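Periplasmic beta-glucosidase (Pseudomonas aeruginosa, PDB 6R5V) probably hydrolyses terminal, non-reducing beta-D-glucosyl residues of beta-glucosides in the periplasm, with release of beta-D-glucose. Local coordinates at residues I49-T54 with H76-A81; G187-T192 with H485-R490; S254-V259 with N286-L291. The protein carries 1 engineered substitution. All coordinates share one frame; numbering follows the deposited sequence. Where two conformers were deposited one is given.

Contact 1: I49-T54 with H76-A81. With XYP (beta-D-xylopyranose), chain C.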
loop_
_atom_site.group_PDB
_atom_site.type_symbol
_atom_site.label_atom_id
_atom_site.label_comp_id
_atom_site.label_asym_id
_atom_site.label_seq_id
_atom_site.Cartn_x
_atom_site.Cartn_y
_atom_site.Cartn_z
ATOM N N ILE A 49 28.469 19.869 14.936
ATOM C CA ILE A 49 27.366 20.835 15.056
ATOM C C ILE A 49 26.516 20.695 13.799
ATOM O O ILE A 49 27.076 20.605 12.694
ATOM C CB ILE A 49 27.931 22.248 15.203
ATOM C CG1 ILE A 49 28.860 22.369 16.413
ATOM C CG2 ILE A 49 26.831 23.291 15.228
ATOM C CD1 ILE A 49 28.168 22.229 17.698
ATOM N N PHE A 50 25.216 20.865 13.953
ATOM C CA PHE A 50 24.393 21.132 12.745
ATOM C C PHE A 50 23.499 22.336 13.000
ATOM O O PHE A 50 23.252 22.678 14.177
ATOM C CB PHE A 50 23.656 19.887 12.289
ATOM C CG PHE A 50 22.546 19.441 13.190
ATOM C CD1 PHE A 50 22.799 18.776 14.383
ATOM C CD2 PHE A 50 21.236 19.668 12.809
ATOM C CE1 PHE A 50 21.760 18.316 15.168
ATOM C CE2 PHE A 50 20.199 19.235 13.610
ATOM C CZ PHE A 50 20.460 18.565 14.784
ATOM N N ASN A 51 23.076 22.944 11.896
ATOM C CA ASN A 51 22.142 24.091 11.834
ATOM C C ASN A 51 22.816 25.403 12.281
ATOM O O ASN A 51 22.056 26.379 12.474
ATOM C CB ASN A 51 20.853 23.793 12.608
ATOM C CG ASN A 51 19.908 22.883 11.856
ATOM O OD1 ASN A 51 20.177 22.533 10.718
ATOM N ND2 ASN A 51 18.833 22.445 12.497
ATOM N N THR A 52 24.147 25.481 12.390
ATOM C CA THR A 52 24.903 26.767 12.539
ATOM C C THR A 52 25.537 27.062 11.186
ATOM O O THR A 52 26.333 26.214 10.732
ATOM C CB THR A 52 25.942 26.717 13.672
ATOM O OG1 THR A 52 25.222 26.617 14.898
ATOM C CG2 THR A 52 26.850 27.920 13.698
ATOM N N VAL A 53 25.138 28.152 10.522
ATOM C CA VAL A 53 25.294 28.247 9.033
ATOM C C VAL A 53 25.941 29.551 8.543
ATOM O O VAL A 53 25.949 29.764 7.323
ATOM C CB VAL A 53 23.927 28.021 8.341
ATOM C CG1 VAL A 53 23.291 26.724 8.825
ATOM C CG2 VAL A 53 22.972 29.189 8.499
ATOM N N THR A 54 26.456 30.415 9.414
ATOM C CA THR A 54 27.188 31.625 8.941
ATOM C C THR A 54 28.631 31.581 9.413
ATOM O O THR A 54 28.875 31.042 10.497
ATOM C CB THR A 54 26.556 32.933 9.404
ATOM O OG1 THR A 54 26.750 32.962 10.816
ATOM C CG2 THR A 54 25.083 33.040 9.068
ATOM N N HIS A 76 30.878 21.049 10.781
ATOM C CA HIS A 76 29.567 21.727 10.792
ATOM C C HIS A 76 28.736 21.223 9.624
ATOM O O HIS A 76 29.281 21.179 8.486
ATOM C CB HIS A 76 29.716 23.237 10.740
ATOM C CG HIS A 76 30.180 23.797 12.031
ATOM N ND1 HIS A 76 31.504 23.761 12.420
ATOM C CD2 HIS A 76 29.495 24.398 13.033
ATOM C CE1 HIS A 76 31.612 24.303 13.627
ATOM N NE2 HIS A 76 30.401 24.737 14.007
ATOM N N ALA A 77 27.509 20.789 9.929
ATOM C CA ALA A 77 26.599 20.234 8.902
ATOM C C ALA A 77 25.309 21.046 8.799
ATOM O O ALA A 77 24.933 21.799 9.710
ATOM C CB ALA A 77 26.333 18.769 9.168
ATOM N N TYR A 78 24.630 20.829 7.681
ATOM C CA TYR A 78 23.318 21.462 7.408
ATOM C C TYR A 78 22.590 20.637 6.361
ATOM O O TYR A 78 23.183 19.732 5.824
ATOM C CB TYR A 78 23.523 22.861 6.891
ATOM C CG TYR A 78 22.325 23.777 6.918
ATOM C CD1 TYR A 78 21.424 23.810 7.967
ATOM C CD2 TYR A 78 22.193 24.712 5.913
ATOM C CE1 TYR A 78 20.352 24.689 7.982
ATOM C CE2 TYR A 78 21.176 25.642 5.942
ATOM C CZ TYR A 78 20.252 25.631 6.970
ATOM O OH TYR A 78 19.295 26.598 6.944
ATOM N N ASP A 79 21.310 20.935 6.181
ATOM C CA ASP A 79 20.420 20.251 5.210
ATOM C C ASP A 79 20.426 21.113 3.941
ATOM O O ASP A 79 19.495 21.894 3.757
ATOM C CB ASP A 79 19.019 20.058 5.807
ATOM C CG ASP A 79 18.868 18.946 6.842
ATOM O OD1 ASP A 79 19.052 17.777 6.485
ATOM O OD2 ASP A 79 18.510 19.244 7.973
ATOM N N VAL A 80 21.468 21.002 3.157
ATOM C CA VAL A 80 21.575 21.696 1.868
ATOM C C VAL A 80 21.098 20.657 0.862
ATOM O O VAL A 80 21.874 19.770 0.489
ATOM C CB VAL A 80 22.998 22.213 1.622
ATOM C CG1 VAL A 80 23.082 22.950 0.319
ATOM C CG2 VAL A 80 23.457 23.125 2.745
ATOM N N ALA A 81 19.793 20.660 0.635
ATOM C CA ALA A 81 19.073 19.601 -0.088
ATOM C C ALA A 81 19.007 19.969 -1.567
ATOM O O ALA A 81 19.280 19.111 -2.408
ATOM C CB ALA A 81 17.714 19.430 0.554
HETATM C C1 XYP C . 15.552 16.131 10.244
HETATM C C2 XYP C . 17.034 16.023 9.819
HETATM C C3 XYP C . 17.103 15.834 8.292
HETATM C C4 XYP C . 16.336 14.561 7.952
HETATM C C5 XYP C . 14.908 14.580 8.491
HETATM O O2 XYP C . 17.737 17.170 10.339
HETATM O O3 XYP C . 18.403 15.675 7.711
HETATM O O4 XYP C . 16.306 14.431 6.541
HETATM O O5 XYP C . 14.775 14.983 9.847
HETATM O O HOH W 1 26.236 23.604 11.514
#
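I49 and H76 lie side by side and point the same way from two neighbouring parallel strands. The imidazole of H76 runs along the branch of I49, with H76 CD2 3.4 Å from I49 CB. F50 and A77 project from the other face of the sheet. The backbones are joined by A77 N to I49 O (2.8 Å) and by N51 N to A77 O (3.1 Å). A water also bridges T52 N and A77 O.

At the end of strand 75-78, the Y78 ring packs against N51 and V53, which follow strand 48-50. Its CG is anti to the backbone N (chi1 -164°), which turns the ring back toward them. V53 CG1 sits over the ring centre, 3.4 Å from the centroid and 3° off the normal, a CH-pi contact. N51 OD1 meets the ring edge in plane, 3.3 Å from Y78 CD1, with amide and ring planes 88° apart.

The strands belong to a beta-alpha-beta unit of the TIM-barrel-type domain, with helix 55-65 as the crossover. The backbone bonds fix the strand register, and the Y78 ring has a methyl on one face and an amide oxygen at its edge. D79, which follows Y78, meets the xylose of chain C in the conformer given.

Contact 2: G187-T192 with H485-R490. With XYP (beta-D-xylopyranose), chain B; XYP (beta-D-xylopyranose), chain C.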
loop_
_atom_site.group_PDB
_atom_site.type_symbol
_atom_site.label_atom_id
_atom_site.label_comp_id
_atom_site.label_asym_id
_atom_site.label_seq_id
_atom_site.Cartn_x
_atom_site.Cartn_y
_atom_site.Cartn_z
ATOM N N GLY A 187 1.751 5.592 3.122
ATOM C CA GLY A 187 2.444 6.853 2.832
ATOM C C GLY A 187 2.517 7.761 4.050
ATOM O O GLY A 187 2.801 8.934 3.881
ATOM N N ARG A 188 2.305 7.230 5.260
ATOM C CA ARG A 188 2.395 7.994 6.527
ATOM C C ARG A 188 3.856 8.132 6.914
ATOM O O ARG A 188 4.588 7.093 6.964
ATOM C CB ARG A 188 1.591 7.328 7.653
ATOM C CG ARG A 188 0.098 7.305 7.371
ATOM C CD ARG A 188 -0.799 6.735 8.453
ATOM N NE ARG A 188 -0.745 5.314 8.699
ATOM C CZ ARG A 188 -1.454 4.351 8.058
ATOM N NH1 ARG A 188 -2.195 4.629 7.002
ATOM N NH2 ARG A 188 -1.378 3.086 8.473
ATOM N N ASP A 189 4.312 9.356 7.164
ATOM C CA ASP A 189 5.739 9.542 7.482
ATOM C C ASP A 189 6.091 8.683 8.712
ATOM O O ASP A 189 5.223 8.481 9.618
ATOM C CB ASP A 189 6.130 11.000 7.651
ATOM C CG ASP A 189 7.594 11.271 7.257
ATOM O OD1 ASP A 189 8.384 10.288 7.063
ATOM O OD2 ASP A 189 7.919 12.452 7.136
ATOM N N TYR A 190 7.325 8.166 8.722
ATOM C CA TYR A 190 7.946 7.392 9.817
ATOM C C TYR A 190 7.311 6.003 9.978
ATOM O O TYR A 190 7.735 5.248 10.874
ATOM C CB TYR A 190 7.784 8.100 11.162
ATOM C CG TYR A 190 7.981 9.590 11.152
ATOM C CD1 TYR A 190 9.186 10.129 10.745
ATOM C CD2 TYR A 190 6.976 10.445 11.586
ATOM C CE1 TYR A 190 9.392 11.493 10.745
ATOM C CE2 TYR A 190 7.163 11.817 11.588
ATOM C CZ TYR A 190 8.381 12.335 11.193
ATOM O OH TYR A 190 8.614 13.687 11.254
ATOM N N ASN A 191 6.371 5.632 9.105
ATOM C CA ASN A 191 5.599 4.381 9.280
ATOM C C ASN A 191 6.417 3.148 8.822
ATOM O O ASN A 191 7.394 3.258 8.057
ATOM C CB ASN A 191 4.232 4.386 8.585
ATOM C CG ASN A 191 3.243 3.446 9.241
ATOM O OD1 ASN A 191 3.469 2.988 10.375
ATOM N ND2 ASN A 191 2.180 3.078 8.529
ATOM N N THR A 192 5.968 2.023 9.328
ATOM C CA THR A 192 6.382 0.643 8.973
ATOM C C THR A 192 6.778 0.493 7.504
ATOM O O THR A 192 6.026 0.878 6.620
ATOM C CB THR A 192 5.256 -0.336 9.328
ATOM O OG1 THR A 192 4.996 -0.050 10.710
ATOM C CG2 THR A 192 5.730 -1.753 9.077
ATOM N N HIS A 485 6.335 18.316 2.969
ATOM C CA HIS A 485 7.545 18.313 3.811
ATOM C C HIS A 485 7.505 17.135 4.803
ATOM O O HIS A 485 6.614 16.298 4.742
ATOM C CB HIS A 485 7.718 19.730 4.365
ATOM C CG HIS A 485 7.336 19.935 5.780
ATOM N ND1 HIS A 485 8.281 19.947 6.775
ATOM C CD2 HIS A 485 6.152 20.231 6.360
ATOM C CE1 HIS A 485 7.693 20.195 7.927
ATOM N NE2 HIS A 485 6.381 20.378 7.699
ATOM N N GLU A 486 8.476 17.087 5.694
ATOM C CA GLU A 486 8.505 16.012 6.711
ATOM C C GLU A 486 7.156 15.974 7.431
ATOM O O GLU A 486 6.656 17.051 7.847
ATOM C CB GLU A 486 9.663 16.274 7.658
ATOM C CG GLU A 486 9.796 15.173 8.661
ATOM C CD GLU A 486 10.881 15.424 9.673
ATOM O OE1 GLU A 486 11.696 16.353 9.424
ATOM O OE2 GLU A 486 10.914 14.674 10.676
ATOM N N ALA A 487 6.605 14.778 7.583
ATOM C CA ALA A 487 5.365 14.472 8.321
ATOM C C ALA A 487 4.105 14.981 7.605
ATOM O O ALA A 487 3.028 14.604 8.085
ATOM C CB ALA A 487 5.435 15.009 9.719
ATOM N N SER A 488 4.177 15.584 6.423
ATOM C CA SER A 488 2.973 16.146 5.754
ATOM C C SER A 488 2.394 15.137 4.743
ATOM O O SER A 488 2.295 15.456 3.555
ATOM C CB SER A 488 3.276 17.483 5.134
ATOM O OG SER A 488 3.756 18.401 6.119
ATOM N N SER A 489 1.979 13.979 5.218
ATOM C CA SER A 489 1.319 12.948 4.382
ATOM C C SER A 489 -0.120 13.373 4.082
ATOM O O SER A 489 -0.774 13.948 4.911
ATOM C CB SER A 489 1.392 11.627 5.032
ATOM O OG SER A 489 2.758 11.285 5.214
ATOM N N ARG A 490 -0.529 13.154 2.847
ATOM C CA ARG A 490 -1.859 13.560 2.367
ATOM C C ARG A 490 -2.687 12.334 2.043
ATOM O O ARG A 490 -2.137 11.362 1.498
ATOM C CB ARG A 490 -1.732 14.392 1.100
ATOM C CG ARG A 490 -1.430 15.848 1.319
ATOM C CD ARG A 490 -1.560 16.652 0.013
ATOM N NE ARG A 490 -2.911 17.075 -0.252
ATOM C CZ ARG A 490 -3.335 17.560 -1.406
ATOM N NH1 ARG A 490 -2.498 17.755 -2.413
ATOM N NH2 ARG A 490 -4.597 17.899 -1.533
HETATM O O1 XYP B . 11.489 18.395 14.806
HETATM C C1 XYP B . 12.677 17.755 14.326
HETATM C C2 XYP B . 12.271 16.475 13.618
HETATM C C3 XYP B . 13.544 15.766 13.108
HETATM C C4 XYP B . 14.284 16.758 12.190
HETATM C C5 XYP B . 14.652 18.022 12.958
HETATM O O2 XYP B . 11.528 15.766 14.624
HETATM O O3 XYP B . 13.362 14.493 12.439
HETATM O O4 XYP B . 15.491 16.211 11.676
HETATM O O5 XYP B . 13.434 18.608 13.450
HETATM C C1 XYP C . 15.552 16.131 10.244
HETATM C C2 XYP C . 17.034 16.023 9.819
HETATM C C3 XYP C . 17.103 15.834 8.292
HETATM C C4 XYP C . 16.336 14.561 7.952
HETATM C C5 XYP C . 14.908 14.580 8.491
HETATM O O2 XYP C . 17.737 17.170 10.339
HETATM O O3 XYP C . 18.403 15.675 7.711
HETATM O O4 XYP C . 16.306 14.431 6.541
HETATM O O5 XYP C . 14.775 14.983 9.847
#
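Y190 OH donates to E486 OE2 over 2.6 Å. This oxygen lies at the ring edge, in the ring plane, and the carboxylate plane is turned 78° from the ring. The hydroxyl comes from the anti side of OE2, 23° out of the carboxylate plane. E486 is extended, with CG anti to its backbone N (chi1 -177°), and its head reaches the sugars. OE2 lies 3.0 Å from O3 of the xylose of chain B, and R585 of the second subunit forms a salt bridge to OE2.

Behind this shell, D189 OD2 takes A487 N on its anti lone pair at 2.7 Å. The D189 carboxyl carbon also lies over one face of the Y190 ring. D189 OD1 has weak bonds from Y190 N, Y181 and W135.

Further out, S489 OG donates to G187 O at 2.7 Å, in the carbonyl plane, and accepts a weak bond from D189 N. Both backbones turn here, with type II turns at R188-N191 and H485-S488. S597 of the second subunit binds D189 O.

The contact ties a loop of the N-terminal domain to one of the C-terminal domain. The bonds to E486 OE2 are consistent with the Y190 loop and the second subunit together orienting the carboxylate beside the sugar.

Contact 3: S254-V259 with N286-L291. Engineered in segment 254-259: N255 (natural residue Asp). With XYP (beta-D-xylopyranose), chain C; XYP (beta-D-xylopyranose), chain B.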
loop_
_atom_site.group_PDB
_atom_site.type_symbol
_atom_site.label_atom_id
_atom_site.label_comp_id
_atom_site.label_asym_id
_atom_site.label_seq_id
_atom_site.Cartn_x
_atom_site.Cartn_y
_atom_site.Cartn_z
ATOM N N SER A 254 23.042 9.039 13.147
ATOM C CA SER A 254 21.609 8.832 13.472
ATOM C C SER A 254 20.797 10.079 13.049
ATOM O O SER A 254 21.375 11.178 12.887
ATOM C CB SER A 254 21.464 8.523 14.939
ATOM O OG SER A 254 21.351 9.710 15.690
ATOM N N ASN A 255 19.482 9.933 12.913
ATOM C CA ASN A 255 18.551 11.080 12.769
ATOM C C ASN A 255 18.203 11.601 14.168
ATOM O O ASN A 255 18.582 10.968 15.203
ATOM C CB ASN A 255 17.333 10.682 11.932
ATOM C CG ASN A 255 16.693 11.866 11.244
ATOM O OD1 ASN A 255 16.502 12.920 11.839
ATOM N ND2 ASN A 255 16.388 11.719 9.973
ATOM N N HIS A 256 17.550 12.750 14.224
ATOM C CA HIS A 256 17.252 13.483 15.465
ATOM C C HIS A 256 16.407 12.608 16.409
ATOM O O HIS A 256 15.311 12.229 16.031
ATOM C CB HIS A 256 16.486 14.764 15.115
ATOM C CG HIS A 256 16.195 15.588 16.305
ATOM N ND1 HIS A 256 15.013 15.501 16.998
ATOM C CD2 HIS A 256 16.924 16.547 16.901
ATOM C CE1 HIS A 256 15.037 16.353 18.008
ATOM N NE2 HIS A 256 16.203 17.015 17.953
ATOM N N GLY A 257 16.908 12.271 17.588
ATOM C CA GLY A 257 16.127 11.466 18.536
ATOM C C GLY A 257 15.979 9.995 18.140
ATOM O O GLY A 257 15.216 9.296 18.832
ATOM N N ALA A 258 16.630 9.525 17.063
ATOM C CA ALA A 258 16.405 8.159 16.539
ATOM C C ALA A 258 16.805 7.095 17.581
ATOM O O ALA A 258 16.161 6.021 17.636
ATOM C CB ALA A 258 17.125 7.964 15.238
ATOM N N VAL A 259 17.856 7.331 18.357
ATOM C CA VAL A 259 18.312 6.304 19.331
ATOM C C VAL A 259 17.240 6.194 20.419
ATOM O O VAL A 259 16.777 5.096 20.733
ATOM C CB VAL A 259 19.697 6.625 19.892
ATOM C CG1 VAL A 259 20.082 5.600 20.929
ATOM C CG2 VAL A 259 20.747 6.737 18.800
ATOM N N ASN A 286 25.492 10.274 17.226
ATOM C CA ASN A 286 24.193 10.380 17.925
ATOM C C ASN A 286 23.740 11.824 17.759
ATOM O O ASN A 286 24.382 12.722 18.337
ATOM C CB ASN A 286 24.412 9.901 19.372
ATOM C CG ASN A 286 23.242 10.008 20.326
ATOM O OD1 ASN A 286 23.439 10.228 21.540
ATOM N ND2 ASN A 286 22.043 9.818 19.812
ATOM N N MET A 287 22.679 12.064 16.997
ATOM C CA MET A 287 22.144 13.436 16.802
ATOM C C MET A 287 21.181 13.820 17.945
ATOM O O MET A 287 20.150 13.142 18.133
ATOM C CB MET A 287 21.444 13.520 15.446
ATOM C CG MET A 287 20.912 14.892 15.111
ATOM S SD MET A 287 19.995 14.884 13.522
ATOM C CE MET A 287 21.322 14.778 12.337
ATOM N N ASN A 288 21.559 14.855 18.702
ATOM C CA ASN A 288 20.795 15.636 19.711
ATOM C C ASN A 288 20.369 14.901 20.993
ATOM O O ASN A 288 20.319 15.587 22.026
ATOM C CB ASN A 288 19.568 16.302 19.090
ATOM C CG ASN A 288 19.858 17.712 18.612
ATOM O OD1 ASN A 288 19.147 18.197 17.745
ATOM N ND2 ASN A 288 20.864 18.373 19.156
ATOM N N ASP A 289 19.973 13.630 21.010
ATOM C CA ASP A 289 19.282 13.109 22.233
ATOM C C ASP A 289 20.285 12.811 23.369
ATOM O O ASP A 289 19.825 12.568 24.516
ATOM C CB ASP A 289 18.360 11.937 21.929
ATOM C CG ASP A 289 19.029 10.723 21.337
ATOM O OD1 ASP A 289 20.176 10.441 21.748
ATOM O OD2 ASP A 289 18.342 10.034 20.530
ATOM N N ASP A 290 21.591 12.823 23.057
ATOM C CA ASP A 290 22.713 12.755 24.030
ATOM C C ASP A 290 22.740 11.430 24.784
ATOM O O ASP A 290 23.387 11.371 25.836
ATOM C CB ASP A 290 22.641 13.925 25.003
ATOM C CG ASP A 290 23.099 15.227 24.367
ATOM O OD1 ASP A 290 23.690 15.183 23.261
ATOM O OD2 ASP A 290 22.867 16.280 24.985
ATOM N N LEU A 291 22.119 10.381 24.251
ATOM C CA LEU A 291 22.104 9.071 24.926
ATOM C C LEU A 291 23.522 8.481 24.971
ATOM O O LEU A 291 23.888 7.869 25.985
ATOM C CB LEU A 291 21.106 8.172 24.198
ATOM C CG LEU A 291 19.756 8.074 24.908
ATOM C CD1 LEU A 291 19.026 9.410 24.897
ATOM C CD2 LEU A 291 18.876 7.002 24.269
HETATM C C1 XYP C . 15.552 16.131 10.244
HETATM C C2 XYP C . 17.034 16.023 9.819
HETATM C C3 XYP C . 17.103 15.834 8.292
HETATM C C4 XYP C . 16.336 14.561 7.952
HETATM C C5 XYP C . 14.908 14.580 8.491
HETATM O O2 XYP C . 17.737 17.170 10.339
HETATM O O3 XYP C . 18.403 15.675 7.711
HETATM O O4 XYP C . 16.306 14.431 6.541
HETATM O O5 XYP C . 14.775 14.983 9.847
HETATM O O1 XYP B . 11.489 18.395 14.806
HETATM C C1 XYP B . 12.677 17.755 14.326
HETATM C C2 XYP B . 12.271 16.475 13.618
HETATM C C3 XYP B . 13.544 15.766 13.108
HETATM C C4 XYP B . 14.284 16.758 12.190
HETATM C C5 XYP B . 14.652 18.022 12.958
HETATM O O2 XYP B . 11.528 15.766 14.624
HETATM O O3 XYP B . 13.362 14.493 12.439
HETATM O O4 XYP B . 15.491 16.211 11.676
HETATM O O5 XYP B . 13.434 18.608 13.450
HETATM O O HOH W 2 19.493 9.813 18.057
#
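The loop after strand 251-253 meets strand 286-287 at the sugar-facing end of the parallel sheet, where S254 and M287 share a hydrogen bond. The bond from M287 N to S254 OG is 3.0 Å long and nearly straight (177°). S254 OG sits between its backbone N and carbonyl carbon (chi1 87°), and this turns it to the incoming N-H. M287 runs straight out to its sulfur, where SD packs 3.3 Å from H256 N. The proton of H256 N is used by N255 OD1, at 2.6 Å. N255 is engineered, from a natural Asp. Its OD1 lies 3.3 Å from O5 of the xylose of chain C, which is joined through C1 to O4 of the xylose of chain B. H256 CB lies 3.7 Å from C3 of the chain B xylose.

These two strands are the ends of the eight-stranded order, so their meeting is consistent with the closing seam of the TIM-type barrel. Next to the seam, N255 to A258 form a type II turn. G257 N bonds weakly to M287 O.

D289 links the strand end to helix 291-301. Its OD1 accepts N286 ND2 at 2.8 Å and also L291 N, from opposite faces of the carboxylate plane. The second bond makes an Asx turn just ahead of the helix. D289 OD2 takes a proton from a water that also accepts V259 N and bonds to S254 OG, and OD2 further accepts K260 N. The V259 and L291 side chains run past each other in opposite directions, with V259 CG1 3.8 Å from L291 CD2. The V259 and N286 side chains cross at about a right angle, with V259 CG2 3.5 Å from N286 ND2.

In the fold
All three contacts are buried and lie round the two linked xyloses. Contacts 1 and 3 belong to the same parallel sheet. Contact 1 pairs two adjacent inner strands, while contact 3 joins the first loop residues after one terminal strand to the other. They touch where F50 CE1 packs 3.5 Å from M287 CG. Contact 2 has no strand. It brings together loops from the N-terminal and C-terminal domains, and contact 3 is nested within the chain span it closes. Its chemistry is mainly polar side chains, and the second subunit covers it. Contact 1 relies on strand bonds and apolar packing. Contact 3 mixes a carboxylate and water network with the methionine sulfur packed against a type II turn.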